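Local coordinates for protein Myo-inositol dehydrogenase (Corynebacterium glutamicum, PDB 3EUW) that probably oxidises myo-inositol with NAD+ as an inositol 2-dehydrogenase of the Gfo/Idh/MocA family, and assembles as a tetramer, at residues E110-G113 and D114-K118; A157-K161 and D162-G166; C233-Y237 and D238-E242. One frame throughout, in Å; residues are numbered along the deposited sequence.

The three contacts follow one another along the chain in numerical order. Interaction 1 spans the end of helix 102-112 and the turn before strand 119-121, an outermost strand of the parallel sheet within this chain. Interaction 2 starts helix 161-166 after strand 146-154. Interaction 3 leads into strand 238-245, which pairs antiparallel with 146-154 in the mixed sheet. The centres of interactions 2 and 3 are about 20 Å apart, and their nearest atoms about 5 Å. The centre of interaction 1 is about 37 Å from that of interaction 3. Interaction 1 thus belongs to the nucleotide-binding Rossmann part. Interactions 2 and 3 belong to the C-terminal sheet domain, where interaction 3 meets other subunits of the tetramer.

Interaction 1 (E110-G113 and D114-K118); sequences EKIG and DGASK
Ile112 and Gly115 face each other across a tight turn where helix 102-112 gives way to a 3-10 segment. Their CA atoms are 5.0 Å apart. Gly113 breaks the helix with a positive phi of 51°. Two backbone hydrogen bonds then carry the chain round. Gly115 N donates to Ile112 O at 2.8 Å. Ala116 N donates to Gly113 O at 3.2 Å, and this bond is the straighter of the two at the hydrogen, 166°.

This is the connection from helix 102-112 to strand 119-121 in the Rossmann-fold domain. The turn lets the chain leave the helix and enter the last parallel strand of the sheet. Lys118, at the end of the turn, is backbone hydrogen-bonded to Ala92, just where strand 92-94 begins.

The side-chain contact is apolar. Ile112 sends its CG1 branch between its own backbone N and carbonyl carbon, chi1 67°, and the extended chi2 carries CD1 across the turn. CD1 reaches Ala116 CB at 3.6 Å and also touches Ala116 CA. The methyl carbon of Ala116, CB, also comes 3.4 Å from Gly113 O. Phe307 packs on both Ile112 and Ala116, and Thr83 and Val86 of helix 78-87 also touch Ile112. Further round, Ser117 OG donates to Asp114 O at 3.1 Å, nearly in line with the carbonyl bond. This ties the Ser117 side chain back to the backbone one turn earlier.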
# COMPACT_ATOMS: atom_id res chain seq x y z
N GLU A 110 4.76 17.14 -46.24
CA GLU A 110 5.40 17.58 -47.47
C GLU A 110 5.27 19.09 -47.68
O GLU A 110 6.24 19.77 -47.99
CB GLU A 110 4.79 16.83 -48.66
CG GLU A 110 5.49 15.53 -49.00
CD GLU A 110 4.57 14.52 -49.68
OE1 GLU A 110 3.69 14.95 -50.46
OE2 GLU A 110 4.74 13.30 -49.43
N LYS A 111 4.07 19.62 -47.50
CA LYS A 111 3.85 21.04 -47.69
C LYS A 111 4.71 21.90 -46.76
O LYS A 111 5.33 22.86 -47.19
CB LYS A 111 2.37 21.39 -47.50
CG LYS A 111 2.05 22.85 -47.80
CD LYS A 111 0.55 23.14 -47.75
CE LYS A 111 -0.20 22.43 -48.88
NZ LYS A 111 -1.66 22.77 -48.88
N ILE A 112 4.75 21.54 -45.48
CA ILE A 112 5.51 22.31 -44.51
C ILE A 112 7.02 22.03 -44.53
O ILE A 112 7.82 22.88 -44.13
CB ILE A 112 4.99 22.07 -43.07
CG1 ILE A 112 5.26 20.62 -42.65
CG2 ILE A 112 3.49 22.33 -43.02
CD1 ILE A 112 4.84 20.33 -41.23
N GLY A 113 7.40 20.85 -44.99
CA GLY A 113 8.81 20.50 -45.05
C GLY A 113 9.57 20.72 -43.74
O GLY A 113 9.24 20.12 -42.71
N ASP A 114 10.59 21.56 -43.79
CA ASP A 114 11.41 21.86 -42.61
C ASP A 114 10.64 22.59 -41.52
O ASP A 114 11.10 22.68 -40.37
CB ASP A 114 12.64 22.66 -43.03
CG ASP A 114 13.62 21.84 -43.87
OD1 ASP A 114 14.32 20.98 -43.29
OD2 ASP A 114 13.68 22.05 -45.10
N GLY A 115 9.47 23.13 -41.87
CA GLY A 115 8.66 23.82 -40.89
C GLY A 115 8.14 22.88 -39.80
O GLY A 115 7.71 23.33 -38.74
N ALA A 116 8.20 21.58 -40.07
CA ALA A 116 7.73 20.58 -39.12
C ALA A 116 8.45 20.67 -37.77
O ALA A 116 7.91 20.28 -36.75
CB ALA A 116 7.89 19.19 -39.70
N SER A 117 9.67 21.19 -37.79
CA SER A 117 10.46 21.31 -36.56
C SER A 117 9.86 22.29 -35.56
O SER A 117 10.30 22.36 -34.42
CB SER A 117 11.90 21.73 -36.90
OG SER A 117 11.95 23.05 -37.44
N LYS A 118 8.87 23.06 -36.00
CA LYS A 118 8.22 24.03 -35.11
C LYS A 118 6.95 23.46 -34.51
O LYS A 118 6.18 24.16 -33.85
CB LYS A 118 7.92 25.33 -35.87
CG LYS A 118 9.15 26.19 -36.13
CD LYS A 118 8.80 27.47 -36.88
CE LYS A 118 10.03 28.37 -37.06
NZ LYS A 118 10.54 28.90 -35.76

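Interaction 2 (A157-K161 and D162-G166); sequences APAPK and DYIAG
Pro160 O and Lys161 O accept the first backbone hydrogen bonds of helix 161-166. Ile164 N donates to Pro160 O at 3.0 Å, and Ala165 N donates to Lys161 O at 2.8 Å. Both bonds are nearly straight, with 167° at the hydrogen. Tyr163 N adds a weak bond to Pro160 O, bent to 129°. Pro160 O thus serves two amides of the first turn.

The apolar contacts lie on the chain leading into the helix. Ala159 CB meets the Tyr163 ring obliquely, 3.5 Å from CD2. CG of Tyr163 lies opposite the backbone N about the CA-CB bond, chi1 -176°, which brings CD2 back beside Ala159. Pro160 CD lies 4.2 Å from Tyr163 CB. Ile164 lays its CG1 branch back along the incoming chain. Its CD1 approaches Pro158 CB loosely, at 4.3 Å. The same Ile164 CD1 is in van der Waals contact with a carbonyl, 3.4 Å from Ala159 O.

Polar ends reach beyond the turn. Tyr163 OH is hydrogen-bonded to Asp173 OD1 on the following helix, 169-185. Lys161 NZ has a long, weak ion pair with Glu206. Phe207 packs on the side chains of Lys161, Ile164 and Ala165, while Ile204 touches Pro158 and Glu203 touches Ile164.

Pro160 holds the N-cap position. Its ring leaves it no backbone N-H to donate, while its carbonyl accepts from the opening turn. The whole is a helix N-terminus with proline at the N-cap position, on the protein surface, joining strand 146-154 of the mixed sheet to helix 161-166 in the C-terminal domain.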
# COMPACT_ATOMS: atom_id res chain seq x y z
N ALA A 157 -15.60 5.62 -18.96
CA ALA A 157 -16.76 5.24 -19.78
C ALA A 157 -16.58 5.66 -21.24
O ALA A 157 -15.71 6.45 -21.56
CB ALA A 157 -18.05 5.87 -19.22
N PRO A 158 -17.41 5.11 -22.15
CA PRO A 158 -17.29 5.49 -23.56
C PRO A 158 -17.65 6.97 -23.73
O PRO A 158 -18.47 7.51 -23.00
CB PRO A 158 -18.31 4.59 -24.25
CG PRO A 158 -18.37 3.38 -23.35
CD PRO A 158 -18.36 4.00 -21.98
N ALA A 159 -17.02 7.62 -24.71
CA ALA A 159 -17.32 9.02 -24.98
C ALA A 159 -18.73 9.08 -25.59
O ALA A 159 -19.37 8.05 -25.80
CB ALA A 159 -16.29 9.58 -25.96
N PRO A 160 -19.24 10.29 -25.85
CA PRO A 160 -20.58 10.39 -26.44
C PRO A 160 -20.60 9.83 -27.86
O PRO A 160 -19.58 9.85 -28.55
CB PRO A 160 -20.87 11.89 -26.40
CG PRO A 160 -20.08 12.35 -25.21
CD PRO A 160 -18.78 11.61 -25.39
N LYS A 161 -21.75 9.34 -28.30
CA LYS A 161 -21.87 8.76 -29.63
C LYS A 161 -21.22 9.59 -30.75
O LYS A 161 -20.39 9.07 -31.50
CB LYS A 161 -23.34 8.49 -29.94
CG LYS A 161 -23.59 7.87 -31.32
CD LYS A 161 -25.03 7.40 -31.49
CE LYS A 161 -25.33 6.22 -30.57
NZ LYS A 161 -26.64 5.56 -30.89
N ASP A 162 -21.59 10.86 -30.87
CA ASP A 162 -21.02 11.70 -31.93
C ASP A 162 -19.49 11.72 -31.92
O ASP A 162 -18.87 11.86 -32.97
CB ASP A 162 -21.55 13.14 -31.82
CG ASP A 162 -23.07 13.21 -31.86
OD1 ASP A 162 -23.69 12.39 -32.58
OD2 ASP A 162 -23.65 14.09 -31.18
N TYR A 163 -18.89 11.61 -30.74
CA TYR A 163 -17.44 11.60 -30.65
C TYR A 163 -16.92 10.26 -31.16
O TYR A 163 -15.98 10.20 -31.94
CB TYR A 163 -16.97 11.82 -29.21
CG TYR A 163 -15.46 11.93 -29.10
CD1 TYR A 163 -14.81 13.14 -29.34
CD2 TYR A 163 -14.68 10.80 -28.83
CE1 TYR A 163 -13.42 13.22 -29.31
CE2 TYR A 163 -13.30 10.87 -28.79
CZ TYR A 163 -12.67 12.08 -29.03
OH TYR A 163 -11.30 12.15 -28.99
N ILE A 164 -17.54 9.18 -30.70
CA ILE A 164 -17.14 7.85 -31.13
C ILE A 164 -17.20 7.75 -32.65
O ILE A 164 -16.27 7.24 -33.28
CB ILE A 164 -18.07 6.77 -30.53
CG1 ILE A 164 -17.99 6.81 -29.00
CG2 ILE A 164 -17.67 5.39 -31.04
CD1 ILE A 164 -18.96 5.86 -28.31
N ALA A 165 -18.28 8.26 -33.23
CA ALA A 165 -18.48 8.23 -34.67
C ALA A 165 -17.28 8.70 -35.48
O ALA A 165 -16.90 8.08 -36.47
CB ALA A 165 -19.71 9.05 -35.04
N GLY A 166 -16.67 9.81 -35.07
CA GLY A 166 -15.53 10.31 -35.81
C GLY A 166 -14.17 10.15 -35.13
O GLY A 166 -13.21 10.80 -35.54

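Interaction 3 (C233-Y237 and D238-E242); sequences CSYGY and DQRLE
Tyr235 OH donates a short hydrogen bond, 2.6 Å, to Asp238 OD2. The hydroxyl comes from above the carboxylate plane, and ring and carboxylate planes are 67° apart. Arg240 meets the same carboxylate with two nitrogens, one to each oxygen, as a salt bridge. Its NE donates to Asp238 OD1 at 2.9 Å and its NH2 to Asp238 OD2 at 3.0 Å. Both bonds are nearly straight and use the syn lone pairs. Arg154 NH1 bridges to OD2 and bonds Tyr235 OH, while Asn254 ND2 donates to OD1. These bonds fix the rotation of the buried carboxylate and would probably favour its ionised form. Arg240 also pairs with Glu242 of the second subunit, whose Met249 packs on Tyr235.

On the backbone, Asp238 N makes a weak bond to Gly236 O, and Gln239 N donates to Asn254 OD1. Tyr237 is backbone-bonded to Phe275.

Gln239 CG makes a CH-pi contact over one face of the Tyr237 ring, 3.8 Å from its centroid. The bend at chi2, -75°, folds the amide over the ring.

A type I turn from Cys233 to Gly236 precedes strand 238-245. Asp238 and Arg240 bond through their backbones to Arg154 and Ile152 of strand 146-154, and Tyr237 packs against helix 278-281.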
# COMPACT_ATOMS: atom_id res chain seq x y z
N CYS A 233 -14.48 1.71 -16.77
CA CYS A 233 -13.76 1.36 -15.56
C CYS A 233 -14.53 1.93 -14.38
O CYS A 233 -14.63 3.14 -14.22
CB CYS A 233 -12.35 1.96 -15.60
SG CYS A 233 -11.31 1.58 -14.18
N SER A 234 -15.06 1.05 -13.55
CA SER A 234 -15.89 1.45 -12.42
C SER A 234 -15.24 2.30 -11.34
O SER A 234 -15.92 3.11 -10.71
CB SER A 234 -16.53 0.21 -11.78
OG SER A 234 -15.56 -0.66 -11.25
N TYR A 235 -13.93 2.16 -11.14
CA TYR A 235 -13.26 2.91 -10.09
C TYR A 235 -12.53 4.19 -10.52
O TYR A 235 -11.85 4.80 -9.70
CB TYR A 235 -12.31 1.98 -9.35
CG TYR A 235 -11.39 1.19 -10.26
CD1 TYR A 235 -10.20 1.75 -10.76
CD2 TYR A 235 -11.73 -0.10 -10.65
CE1 TYR A 235 -9.37 1.03 -11.62
CE2 TYR A 235 -10.91 -0.84 -11.51
CZ TYR A 235 -9.73 -0.27 -12.00
OH TYR A 235 -8.95 -1.00 -12.85
N GLY A 236 -12.67 4.58 -11.78
CA GLY A 236 -12.01 5.79 -12.24
C GLY A 236 -11.22 5.64 -13.52
O GLY A 236 -11.47 4.73 -14.31
N TYR A 237 -10.26 6.54 -13.72
CA TYR A 237 -9.41 6.58 -14.91
C TYR A 237 -8.10 5.82 -14.64
O TYR A 237 -7.12 6.39 -14.18
CB TYR A 237 -9.14 8.05 -15.25
CG TYR A 237 -8.41 8.32 -16.55
CD1 TYR A 237 -8.60 7.51 -17.67
CD2 TYR A 237 -7.60 9.45 -16.69
CE1 TYR A 237 -8.01 7.81 -18.89
CE2 TYR A 237 -7.00 9.76 -17.91
CZ TYR A 237 -7.21 8.94 -19.00
OH TYR A 237 -6.63 9.26 -20.20
N ASP A 238 -8.12 4.53 -14.95
CA ASP A 238 -6.99 3.63 -14.71
C ASP A 238 -5.80 3.93 -15.62
O ASP A 238 -5.88 3.73 -16.83
CB ASP A 238 -7.45 2.18 -14.89
CG ASP A 238 -6.54 1.17 -14.22
OD1 ASP A 238 -5.46 1.56 -13.72
OD2 ASP A 238 -6.90 -0.03 -14.19
N GLN A 239 -4.70 4.40 -15.04
CA GLN A 239 -3.52 4.74 -15.82
C GLN A 239 -2.27 4.21 -15.15
O GLN A 239 -1.54 4.96 -14.52
CB GLN A 239 -3.39 6.26 -15.95
CG GLN A 239 -4.56 6.96 -16.65
CD GLN A 239 -4.55 6.76 -18.15
OE1 GLN A 239 -5.22 5.86 -18.68
NE2 GLN A 239 -3.79 7.59 -18.86
N ARG A 240 -2.03 2.91 -15.28
CA ARG A 240 -0.87 2.30 -14.67
C ARG A 240 0.20 1.96 -15.69
O ARG A 240 -0.09 1.74 -16.87
CB ARG A 240 -1.29 1.03 -13.91
CG ARG A 240 -2.04 1.31 -12.61
CD ARG A 240 -2.53 0.01 -11.98
NE ARG A 240 -3.67 -0.54 -12.71
CZ ARG A 240 -3.89 -1.85 -12.90
NH1 ARG A 240 -3.03 -2.74 -12.43
NH2 ARG A 240 -4.99 -2.25 -13.53
N LEU A 241 1.44 1.95 -15.23
CA LEU A 241 2.56 1.64 -16.09
C LEU A 241 3.61 0.91 -15.28
O LEU A 241 3.92 1.29 -14.15
CB LEU A 241 3.14 2.92 -16.69
CG LEU A 241 4.29 2.71 -17.68
CD1 LEU A 241 4.36 3.88 -18.64
CD2 LEU A 241 5.59 2.53 -16.94
N GLU A 242 4.17 -0.14 -15.87
CA GLU A 242 5.18 -0.93 -15.21
C GLU A 242 6.35 -1.18 -16.17
O GLU A 242 6.14 -1.62 -17.30
CB GLU A 242 4.56 -2.27 -14.79
CG GLU A 242 5.50 -3.25 -14.15
CD GLU A 242 4.85 -4.62 -13.93
OE1 GLU A 242 3.66 -4.69 -13.56
OE2 GLU A 242 5.54 -5.64 -14.13